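Local coordinates for protein beta-lactamase (Sebaldella termitidis, PDB 6N1N) that probably hydrolyses beta-lactam antibiotics to substituted beta-amino acids, as a class D serine beta-lactamase, at residues K68-A73 with N91-Y96; E84-D89 with Y98-F103; I200-G205 with A217-N222. All blocks are in the same frame, centred on the assembly; numbering follows the deposited sequence.

Contact 1 (K68-A73 with N91-Y96); sequences KDENEA and NLREAY
The capped N-terminus of helix 92-98 is where Asn91 and Arg93 meet Glu70, in the loop that follows helix 56-63. Asn91 is the N-cap and forms a capping box with Glu94: Asn91 OD1 accepts from Glu94 N at 2.9 Å, while Asn91 N donates to Glu94 OE1. Chi1 (63°) sets Asn91 CG between its own N and carbonyl carbon, and from there OD1 meets Glu94 N nearly along the C=O axis. Asparagine suits the place because its amide oxygen, carried on CG, has the right reach for the N-H three residues on. The loop packs against the cap residue: Glu70 O lies 3.1 Å from Asn91 CG, and Glu72 O is 3.5 Å from Asn91 CA in a CA-H...O contact. Glu70 O also takes a long, weak hydrogen bond from Arg93 N. The N-H of Leu92 is bonded to a water at 2.8 Å, and that water donates to both Asp69 O and Glu72 O.

Farther out, Glu70 and Arg93 run side by side in the same direction. The Glu70 chain bends at chi2 (-83°), and its OE2 reaches the edge of the guanidinium, 3.1 Å from Arg93 NH2. The two planes are 60° apart, and this salt bridge is weak as a hydrogen bond. Arg93 NH2 has a second anionic partner in Asp174 of helix 166-175. Shared between two carboxylates, the guanidinium probably offsets their repulsion, while Glu70 O, weakly, and the water help the cap to meet the N-H groups of Arg93 and Leu92.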
loop_
_atom_site.group_PDB
_atom_site.type_symbol
_atom_site.label_atom_id
_atom_site.label_comp_id
_atom_site.label_asym_id
_atom_site.label_seq_id
_atom_site.Cartn_x
_atom_site.Cartn_y
_atom_site.Cartn_z
ATOM N N LYS A 68 -9.307 19.681 3.668
ATOM C CA LYS A 68 -10.546 19.843 2.919
ATOM C C LYS A 68 -10.490 19.099 1.595
ATOM O O LYS A 68 -11.501 18.543 1.146
ATOM C CB LYS A 68 -10.832 21.329 2.685
ATOM C CG LYS A 68 -12.116 21.606 1.918
ATOM C CD LYS A 68 -12.523 23.070 2.019
ATOM C CE LYS A 68 -13.807 23.342 1.257
ATOM N NZ LYS A 68 -13.640 23.104 -0.201
ATOM N N ASP A 69 -9.322 19.073 0.971
ATOM C CA ASP A 69 -9.117 18.395 -0.298
ATOM C C ASP A 69 -7.623 18.123 -0.397
ATOM O O ASP A 69 -6.880 18.330 0.569
ATOM C CB ASP A 69 -9.659 19.217 -1.472
ATOM C CG ASP A 69 -9.098 20.622 -1.520
ATOM O OD1 ASP A 69 -7.871 20.771 -1.346
ATOM O OD2 ASP A 69 -9.880 21.580 -1.772
ATOM N N GLU A 70 -7.177 17.702 -1.580
ATOM C CA GLU A 70 -5.798 17.266 -1.764
ATOM C C GLU A 70 -4.870 18.412 -2.112
ATOM O O GLU A 70 -3.675 18.180 -2.343
ATOM C CB GLU A 70 -5.709 16.190 -2.849
ATOM C CG GLU A 70 -5.714 16.659 -4.310
ATOM C CD GLU A 70 -7.103 16.922 -4.864
ATOM O OE1 GLU A 70 -8.055 17.133 -4.070
ATOM O OE2 GLU A 70 -7.232 16.922 -6.111
ATOM N N ASN A 71 -5.401 19.630 -2.176
ATOM C CA ASN A 71 -4.600 20.804 -2.490
ATOM C C ASN A 71 -4.303 21.651 -1.261
ATOM O O ASN A 71 -3.455 22.554 -1.329
ATOM C CB ASN A 71 -5.326 21.651 -3.567
ATOM C CG ASN A 71 -5.530 20.902 -4.880
ATOM O OD1 ASN A 71 -6.641 20.853 -5.419
ATOM N ND2 ASN A 71 -4.469 20.342 -5.408
ATOM N N GLU A 72 -4.932 21.358 -0.127
ATOM C CA GLU A 72 -4.766 22.171 1.072
ATOM C C GLU A 72 -3.459 21.814 1.753
ATOM O O GLU A 72 -3.279 20.680 2.210
ATOM C CB GLU A 72 -5.935 21.952 2.020
ATOM C CG GLU A 72 -5.779 22.655 3.381
ATOM C CD GLU A 72 -6.861 22.246 4.373
ATOM O OE1 GLU A 72 -8.021 22.093 3.960
ATOM O OE2 GLU A 72 -6.549 22.060 5.567
ATOM N N ALA A 73 -2.552 22.779 1.851
ATOM C CA ALA A 73 -1.257 22.481 2.444
ATOM C C ALA A 73 -1.358 22.401 3.957
ATOM O O ALA A 73 -2.171 23.070 4.595
ATOM C CB ALA A 73 -0.212 23.519 2.055
ATOM N N ASN A 91 0.753 19.398 0.688
ATOM C CA ASN A 91 -0.628 18.965 0.640
ATOM C C ASN A 91 -0.695 17.438 0.556
ATOM O O ASN A 91 0.319 16.743 0.458
ATOM C CB ASN A 91 -1.366 19.646 -0.517
ATOM C CG ASN A 91 -0.807 19.286 -1.883
ATOM O OD1 ASN A 91 -0.447 18.139 -2.148
ATOM N ND2 ASN A 91 -0.738 20.287 -2.769
ATOM N N LEU A 92 -1.921 16.910 0.609
ATOM C CA LEU A 92 -2.106 15.455 0.655
ATOM C C LEU A 92 -1.540 14.769 -0.583
ATOM O O LEU A 92 -0.945 13.685 -0.480
ATOM C CB LEU A 92 -3.589 15.130 0.805
ATOM C CG LEU A 92 -3.985 13.671 0.900
ATOM C CD1 LEU A 92 -3.579 13.059 2.238
ATOM C CD2 LEU A 92 -5.475 13.523 0.695
ATOM N N ARG A 93 -1.738 15.356 -1.764
ATOM C CA ARG A 93 -1.200 14.752 -2.979
ATOM C C ARG A 93 0.316 14.618 -2.899
ATOM O O ARG A 93 0.879 13.568 -3.227
ATOM C CB ARG A 93 -1.592 15.566 -4.210
ATOM C CG ARG A 93 -1.122 14.904 -5.503
ATOM C CD ARG A 93 -1.420 15.751 -6.724
ATOM N NE ARG A 93 -2.845 16.000 -6.904
ATOM C CZ ARG A 93 -3.672 15.174 -7.537
ATOM N NH1 ARG A 93 -3.227 14.022 -8.024
ATOM N NH2 ARG A 93 -4.948 15.490 -7.657
ATOM N N GLU A 94 0.989 15.686 -2.475
ATOM C CA GLU A 94 2.438 15.686 -2.358
ATOM C C GLU A 94 2.914 14.756 -1.248
ATOM O O GLU A 94 3.909 14.038 -1.402
ATOM C CB GLU A 94 2.927 17.107 -2.082
ATOM C CG GLU A 94 2.639 18.152 -3.169
ATOM C CD GLU A 94 2.918 19.556 -2.691
ATOM O OE1 GLU A 94 2.446 19.913 -1.591
ATOM O OE2 GLU A 94 3.617 20.303 -3.414
ATOM N N ALA A 95 2.264 14.813 -0.090
ATOM C CA ALA A 95 2.663 13.949 1.020
ATOM C C ALA A 95 2.569 12.472 0.630
ATOM O O ALA A 95 3.445 11.672 0.989
ATOM C CB ALA A 95 1.802 14.259 2.238
ATOM N N TYR A 96 1.534 12.097 -0.121
ATOM C CA TYR A 96 1.426 10.738 -0.629
ATOM C C TYR A 96 2.570 10.417 -1.589
ATOM O O TYR A 96 3.252 9.388 -1.460
ATOM C CB TYR A 96 0.060 10.570 -1.302
ATOM C CG TYR A 96 -0.273 9.165 -1.755
ATOM C CD1 TYR A 96 -1.021 8.318 -0.962
ATOM C CD2 TYR A 96 0.155 8.691 -2.988
ATOM C CE1 TYR A 96 -1.333 7.041 -1.368
ATOM C CE2 TYR A 96 -0.142 7.425 -3.397
ATOM C CZ TYR A 96 -0.888 6.595 -2.601
ATOM O OH TYR A 96 -1.197 5.316 -3.014
HETATM O O HOH W 1 -4.236 18.280 1.391
HETATM O O HOH W 2 -4.672 18.592 -7.639
#

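Contact 2 (E84-D89 with Y98-F103); sequences ENWNKD and YSALWF
Trp86 gives its indole N-H to Tyr98 O and takes that of Trp102 on its own carbonyl, where a 3-10 turn, 84-86, meets the Schellman motif that ends helix 92-98 and the start of helix 101-108. The link Ser99-Ala100-Leu101 is probably the counterpart of the S-X-V motif of class D enzymes, and the Trp86 ring lies against it. Its NE1 points straight at Tyr98 O, at 3.0 Å with an N-H...O angle of 178°; the oxygen lies in the indole plane, whereas the donor stands well above the plane of the carbonyl. One face of the same indole rests on Ala100, whose CA makes a CH-pi contact 3.9 Å from the centroid of the five-membered ring and whose CB touches Trp86 CD1. Small alanine lets the ring come close to the backbone.

Tyr98 turns its ring toward the preceding residue of the turn. Asn85 CB sits over the ring centre, 3.7 Å from the centroid in a CH-pi contact, and the Asn85 amide stacks over the same ring with the planes 20° apart, though the two side chains cross at about a right angle. The extended Lys88 chain also crosses Tyr98, bringing NZ to 3.6 Å from Tyr98 OH.

Ser99, with positive phi, points its hydroxyl elsewhere: in one of its two conformers OG bonds to Lys189 NZ. Its side chain comes within about 5 Å (nearest atoms) of that of Ser51, the predicted acyl-ester nucleophile, so the link borders the probable active site. The Trp102 indole presents an edge to the loop, with CZ2 3.3 Å from Lys88 O. Its NE1 donates to Trp86 O at 2.9 Å, on a carbonyl lone pair, the oxygen lying 24° out of the Trp102 ring plane.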
loop_
_atom_site.group_PDB
_atom_site.type_symbol
_atom_site.label_atom_id
_atom_site.label_comp_id
_atom_site.label_asym_id
_atom_site.label_seq_id
_atom_site.Cartn_x
_atom_site.Cartn_y
_atom_site.Cartn_z
ATOM N N GLU A 84 14.762 16.059 0.895
ATOM C CA GLU A 84 14.559 17.490 0.675
ATOM C C GLU A 84 13.109 17.811 0.307
ATOM O O GLU A 84 12.580 18.848 0.712
ATOM C CB GLU A 84 15.500 18.013 -0.418
ATOM C CG GLU A 84 16.865 18.475 0.078
ATOM C CD GLU A 84 16.795 19.543 1.164
ATOM O OE1 GLU A 84 15.770 20.255 1.270
ATOM O OE2 GLU A 84 17.782 19.660 1.920
ATOM N N ASN A 85 12.453 16.945 -0.474
ATOM C CA ASN A 85 11.067 17.203 -0.841
ATOM C C ASN A 85 10.143 17.276 0.385
ATOM O O ASN A 85 9.008 17.745 0.257
ATOM C CB ASN A 85 10.541 16.119 -1.782
ATOM C CG ASN A 85 10.912 16.355 -3.239
ATOM O OD1 ASN A 85 11.143 17.473 -3.660
ATOM N ND2 ASN A 85 10.973 15.281 -4.003
ATOM N N TRP A 86 10.588 16.783 1.545
ATOM C CA TRP A 86 9.785 16.879 2.764
ATOM C C TRP A 86 9.879 18.242 3.425
ATOM O O TRP A 86 9.087 18.541 4.313
ATOM C CB TRP A 86 10.228 15.850 3.814
ATOM C CG TRP A 86 9.997 14.413 3.452
ATOM C CD1 TRP A 86 9.276 13.934 2.395
ATOM C CD2 TRP A 86 10.509 13.269 4.137
ATOM N NE1 TRP A 86 9.305 12.566 2.392
ATOM C CE2 TRP A 86 10.050 12.131 3.454
ATOM C CE3 TRP A 86 11.327 13.099 5.274
ATOM C CZ2 TRP A 86 10.378 10.836 3.849
ATOM C CZ3 TRP A 86 11.637 11.806 5.669
ATOM C CH2 TRP A 86 11.166 10.697 4.967
ATOM N N ASN A 87 10.864 19.050 3.047
ATOM C CA ASN A 87 11.232 20.240 3.809
ATOM C C ASN A 87 10.523 21.484 3.268
ATOM O O ASN A 87 11.141 22.496 2.904
ATOM C CB ASN A 87 12.748 20.402 3.785
ATOM C CG ASN A 87 13.475 19.296 4.535
ATOM O OD1 ASN A 87 12.958 18.751 5.513
ATOM N ND2 ASN A 87 14.675 18.964 4.087
ATOM N N LYS A 88 9.193 21.405 3.250
ATOM C CA LYS A 88 8.320 22.472 2.775
ATOM C C LYS A 88 6.895 22.127 3.178
ATOM O O LYS A 88 6.604 20.986 3.536
ATOM C CB LYS A 88 8.406 22.631 1.262
ATOM C CG LYS A 88 8.070 21.376 0.503
ATOM C CD LYS A 88 8.308 21.536 -0.993
ATOM C CE LYS A 88 8.262 20.188 -1.703
ATOM N NZ LYS A 88 8.078 20.306 -3.182
ATOM N N ASP A 89 6.010 23.127 3.119
ATOM C CA ASP A 89 4.592 22.845 3.304
ATOM C C ASP A 89 4.173 21.825 2.250
ATOM O O ASP A 89 4.627 21.875 1.099
ATOM C CB ASP A 89 3.752 24.116 3.175
ATOM C CG ASP A 89 3.997 25.119 4.298
ATOM O OD1 ASP A 89 4.653 24.787 5.322
ATOM O OD2 ASP A 89 3.519 26.263 4.143
ATOM N N TYR A 98 5.499 11.742 -2.045
ATOM C CA TYR A 98 6.810 11.777 -1.412
ATOM C C TYR A 98 6.923 10.864 -0.200
ATOM O O TYR A 98 8.004 10.782 0.395
ATOM C CB TYR A 98 7.141 13.202 -0.948
ATOM C CG TYR A 98 7.133 14.252 -2.008
ATOM C CD1 TYR A 98 7.520 13.965 -3.309
ATOM C CD2 TYR A 98 6.739 15.553 -1.706
ATOM C CE1 TYR A 98 7.507 14.954 -4.283
ATOM C CE2 TYR A 98 6.728 16.531 -2.656
ATOM C CZ TYR A 98 7.115 16.232 -3.944
ATOM O OH TYR A 98 7.090 17.239 -4.869
ATOM N N SER A 99 5.818 10.243 0.208
ATOM C CA SER A 99 5.790 9.415 1.406
ATOM C C SER A 99 6.287 10.211 2.613
ATOM O O SER A 99 7.130 9.756 3.388
ATOM C CB SER A 99 6.610 8.152 1.186
ATOM O OG SER A 99 6.129 7.496 0.021
ATOM N N ALA A 100 5.725 11.406 2.774
ATOM C CA ALA A 100 6.134 12.333 3.835
ATOM C C ALA A 100 5.500 11.926 5.160
ATOM O O ALA A 100 4.364 12.291 5.469
ATOM C CB ALA A 100 5.769 13.764 3.468
ATOM N N LEU A 101 6.253 11.168 5.963
ATOM C CA LEU A 101 5.729 10.678 7.229
ATOM C C LEU A 101 5.243 11.819 8.107
ATOM O O LEU A 101 4.189 11.708 8.737
ATOM C CB LEU A 101 6.794 9.848 7.951
ATOM C CG LEU A 101 6.356 9.315 9.319
ATOM C CD1 LEU A 101 5.181 8.328 9.253
ATOM C CD2 LEU A 101 7.556 8.676 10.011
ATOM N N TRP A 102 5.970 12.950 8.142
ATOM C CA TRP A 102 5.595 14.010 9.075
ATOM C C TRP A 102 4.169 14.501 8.841
ATOM O O TRP A 102 3.457 14.829 9.803
ATOM C CB TRP A 102 6.588 15.181 9.026
ATOM C CG TRP A 102 6.549 16.150 7.810
ATOM C CD1 TRP A 102 7.452 16.186 6.774
ATOM C CD2 TRP A 102 5.615 17.210 7.553
ATOM N NE1 TRP A 102 7.130 17.192 5.893
ATOM C CE2 TRP A 102 6.011 17.840 6.353
ATOM C CE3 TRP A 102 4.489 17.703 8.230
ATOM C CZ2 TRP A 102 5.318 18.920 5.813
ATOM C CZ3 TRP A 102 3.806 18.761 7.688
ATOM C CH2 TRP A 102 4.210 19.356 6.489
ATOM N N PHE A 103 3.726 14.544 7.581
ATOM C CA PHE A 103 2.396 15.026 7.252
ATOM C C PHE A 103 1.335 14.093 7.809
ATOM O O PHE A 103 0.352 14.550 8.413
ATOM C CB PHE A 103 2.296 15.170 5.732
ATOM C CG PHE A 103 0.923 15.514 5.186
ATOM C CD1 PHE A 103 0.667 16.780 4.671
ATOM C CD2 PHE A 103 -0.078 14.547 5.085
ATOM C CE1 PHE A 103 -0.554 17.088 4.110
ATOM C CE2 PHE A 103 -1.327 14.864 4.534
ATOM C CZ PHE A 103 -1.553 16.124 4.054
#

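Contact 3 (I200-G205 with A217-N222); sequences IIWYVG and AVRIIN
An arginine laid over a tryptophan face, both buried, is the striking feature here: Arg219 CD stands 3.6 Å from the centroid of the six-membered ring of Trp202, 11° off its normal. The two residues form a non-hydrogen-bonded pair and their side chains run side by side. The Arg219 chain bends at chi3; NH1 lies 3.5 Å from Trp202 CH2, with guanidinium and ring planes 64° apart. Ile200 CG2 packs against Arg219 CD from the next position on the same face, where Val204 CG1 also meets the small Ala217 CB at 3.9 Å. The polar ends are met elsewhere, Arg219 NH2 by Ile45 O and Trp202 NE1 by Leu48 O.

On the opposite face, Ile201 with Ile220 and Tyr203 with Val218 form hydrogen-bonded pairs; Ile201, Tyr203 and Val218, branched or aromatic, touch helix 228-245. Each pair has two backbone bonds, the shortest being Ile220 N to Ile201 O at 2.7 Å. The segments 200-205 and 217-222 run at 167° to each other, an antiparallel hairpin in the central sheet of the serine beta-lactamase and penicillin-binding protein fold.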
loop_
_atom_site.group_PDB
_atom_site.type_symbol
_atom_site.label_atom_id
_atom_site.label_comp_id
_atom_site.label_asym_id
_atom_site.label_seq_id
_atom_site.Cartn_x
_atom_site.Cartn_y
_atom_site.Cartn_z
ATOM N N ILE A 200 11.178 -5.743 5.535
ATOM C CA ILE A 200 9.883 -5.968 4.915
ATOM C C ILE A 200 9.672 -4.853 3.886
ATOM O O ILE A 200 9.636 -3.675 4.248
ATOM C CB ILE A 200 8.742 -5.961 5.952
ATOM C CG1 ILE A 200 9.047 -6.844 7.168
ATOM C CG2 ILE A 200 7.401 -6.325 5.273
ATOM C CD1 ILE A 200 9.307 -8.246 6.857
ATOM N N ILE A 201 9.517 -5.225 2.618
ATOM C CA ILE A 201 9.374 -4.257 1.544
ATOM C C ILE A 201 8.093 -4.577 0.783
ATOM O O ILE A 201 8.008 -5.605 0.100
ATOM C CB ILE A 201 10.597 -4.245 0.608
ATOM C CG1 ILE A 201 11.862 -3.918 1.441
ATOM C CG2 ILE A 201 10.383 -3.276 -0.519
ATOM C CD1 ILE A 201 13.166 -4.071 0.658
ATOM N N TRP A 202 7.117 -3.674 0.879
ATOM C CA TRP A 202 5.838 -3.782 0.214
ATOM C C TRP A 202 5.774 -2.951 -1.070
ATOM O O TRP A 202 6.322 -1.861 -1.165
ATOM C CB TRP A 202 4.717 -3.236 1.085
ATOM C CG TRP A 202 4.358 -3.855 2.379
ATOM C CD1 TRP A 202 4.794 -3.493 3.623
ATOM C CD2 TRP A 202 3.328 -4.812 2.580
ATOM N NE1 TRP A 202 4.132 -4.229 4.583
ATOM C CE2 TRP A 202 3.216 -5.034 3.959
ATOM C CE3 TRP A 202 2.504 -5.527 1.717
ATOM C CZ2 TRP A 202 2.324 -5.960 4.489
ATOM C CZ3 TRP A 202 1.630 -6.437 2.244
ATOM C CH2 TRP A 202 1.522 -6.626 3.614
ATOM N N TYR A 203 4.965 -3.443 -2.002
ATOM C CA TYR A 203 4.383 -2.630 -3.066
ATOM C C TYR A 203 2.972 -3.179 -3.289
ATOM O O TYR A 203 2.801 -4.352 -3.664
ATOM C CB TYR A 203 5.253 -2.686 -4.326
ATOM C CG TYR A 203 4.872 -1.677 -5.380
ATOM C CD1 TYR A 203 4.797 -0.322 -5.087
ATOM C CD2 TYR A 203 4.581 -2.082 -6.669
ATOM C CE1 TYR A 203 4.425 0.598 -6.058
ATOM C CE2 TYR A 203 4.252 -1.152 -7.648
ATOM C CZ TYR A 203 4.161 0.163 -7.336
ATOM O OH TYR A 203 3.800 1.050 -8.325
ATOM N N VAL A 204 1.954 -2.345 -3.024
ATOM C CA VAL A 204 0.564 -2.801 -3.089
ATOM C C VAL A 204 -0.238 -1.800 -3.905
ATOM O O VAL A 204 0.145 -0.637 -4.049
ATOM C CB VAL A 204 -0.059 -2.980 -1.685
ATOM C CG1 VAL A 204 0.828 -3.864 -0.783
ATOM C CG2 VAL A 204 -0.364 -1.620 -1.029
ATOM N N GLY A 205 -1.352 -2.268 -4.470
ATOM C CA GLY A 205 -2.194 -1.394 -5.265
ATOM C C GLY A 205 -3.038 -2.190 -6.242
ATOM O O GLY A 205 -3.397 -3.337 -5.983
ATOM N N ALA A 217 -0.328 -7.375 -4.199
ATOM C CA ALA A 217 0.420 -7.097 -2.984
ATOM C C ALA A 217 1.718 -7.882 -3.093
ATOM O O ALA A 217 1.715 -9.109 -3.058
ATOM C CB ALA A 217 -0.359 -7.482 -1.721
ATOM N N VAL A 218 2.798 -7.156 -3.310
ATOM C CA VAL A 218 4.139 -7.701 -3.344
ATOM C C VAL A 218 4.759 -7.408 -1.991
ATOM O O VAL A 218 4.651 -6.289 -1.474
ATOM C CB VAL A 218 4.959 -7.060 -4.479
ATOM C CG1 VAL A 218 6.447 -7.366 -4.310
ATOM C CG2 VAL A 218 4.474 -7.520 -5.811
ATOM N N ARG A 219 5.365 -8.411 -1.384
ATOM C CA ARG A 219 6.005 -8.189 -0.098
ATOM C C ARG A 219 7.288 -8.995 -0.059
ATOM O O ARG A 219 7.268 -10.231 0.055
ATOM C CB ARG A 219 5.097 -8.536 1.068
ATOM C CG ARG A 219 5.702 -8.071 2.367
ATOM C CD ARG A 219 4.845 -8.386 3.558
ATOM N NE ARG A 219 4.579 -9.811 3.727
ATOM C CZ ARG A 219 3.628 -10.299 4.522
ATOM N NH1 ARG A 219 2.830 -9.486 5.239
ATOM N NH2 ARG A 219 3.466 -11.612 4.587
ATOM N N ILE A 220 8.386 -8.274 -0.103
ATOM C CA ILE A 220 9.721 -8.829 -0.119
ATOM C C ILE A 220 10.209 -8.945 1.307
ATOM O O ILE A 220 10.054 -8.007 2.106
ATOM C CB ILE A 220 10.658 -7.925 -0.939
ATOM C CG1 ILE A 220 10.185 -7.914 -2.396
ATOM C CG2 ILE A 220 12.119 -8.347 -0.798
ATOM C CD1 ILE A 220 10.797 -6.803 -3.203
ATOM N N ILE A 221 10.789 -10.094 1.630
ATOM C CA ILE A 221 11.477 -10.305 2.891
ATOM C C ILE A 221 12.957 -10.405 2.569
ATOM O O ILE A 221 13.356 -11.190 1.707
ATOM C CB ILE A 221 10.994 -11.572 3.615
ATOM C CG1 ILE A 221 9.478 -11.557 3.783
ATOM C CG2 ILE A 221 11.726 -11.723 4.950
ATOM C CD1 ILE A 221 8.956 -10.394 4.595
ATOM N N ASN A 222 13.757 -9.594 3.233
ATOM C CA ASN A 222 15.173 -9.529 2.942
ATOM C C ASN A 222 15.922 -9.485 4.256
ATOM O O ASN A 222 15.679 -8.599 5.077
ATOM C CB ASN A 222 15.503 -8.300 2.110
ATOM C CG ASN A 222 16.969 -8.106 1.960
ATOM O OD1 ASN A 222 17.704 -9.056 1.625
ATOM N ND2 ASN A 222 17.432 -6.891 2.217
#

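From the N terminus, the chain leaves helix 56-63 and enters 68-73, the first half of contact 1; the long irregular loop then passes through 84-89, the first half of contact 2, before helix 92-98. Contact 1 closes that loop on the start of this helix. Contact 2 closes a shorter span from 84-89 to the turn into helix 101-108, so the two cross along the chain. They also touch: Phe103 packs on Asn91, Leu92 and Ala95, joining the consecutive helices. Contact 3 comes later, in series, closing the hairpin of strands 198-209 and 212-222. Its centre is about 22 Å from that of contact 2, across the fold from helical region to central sheet.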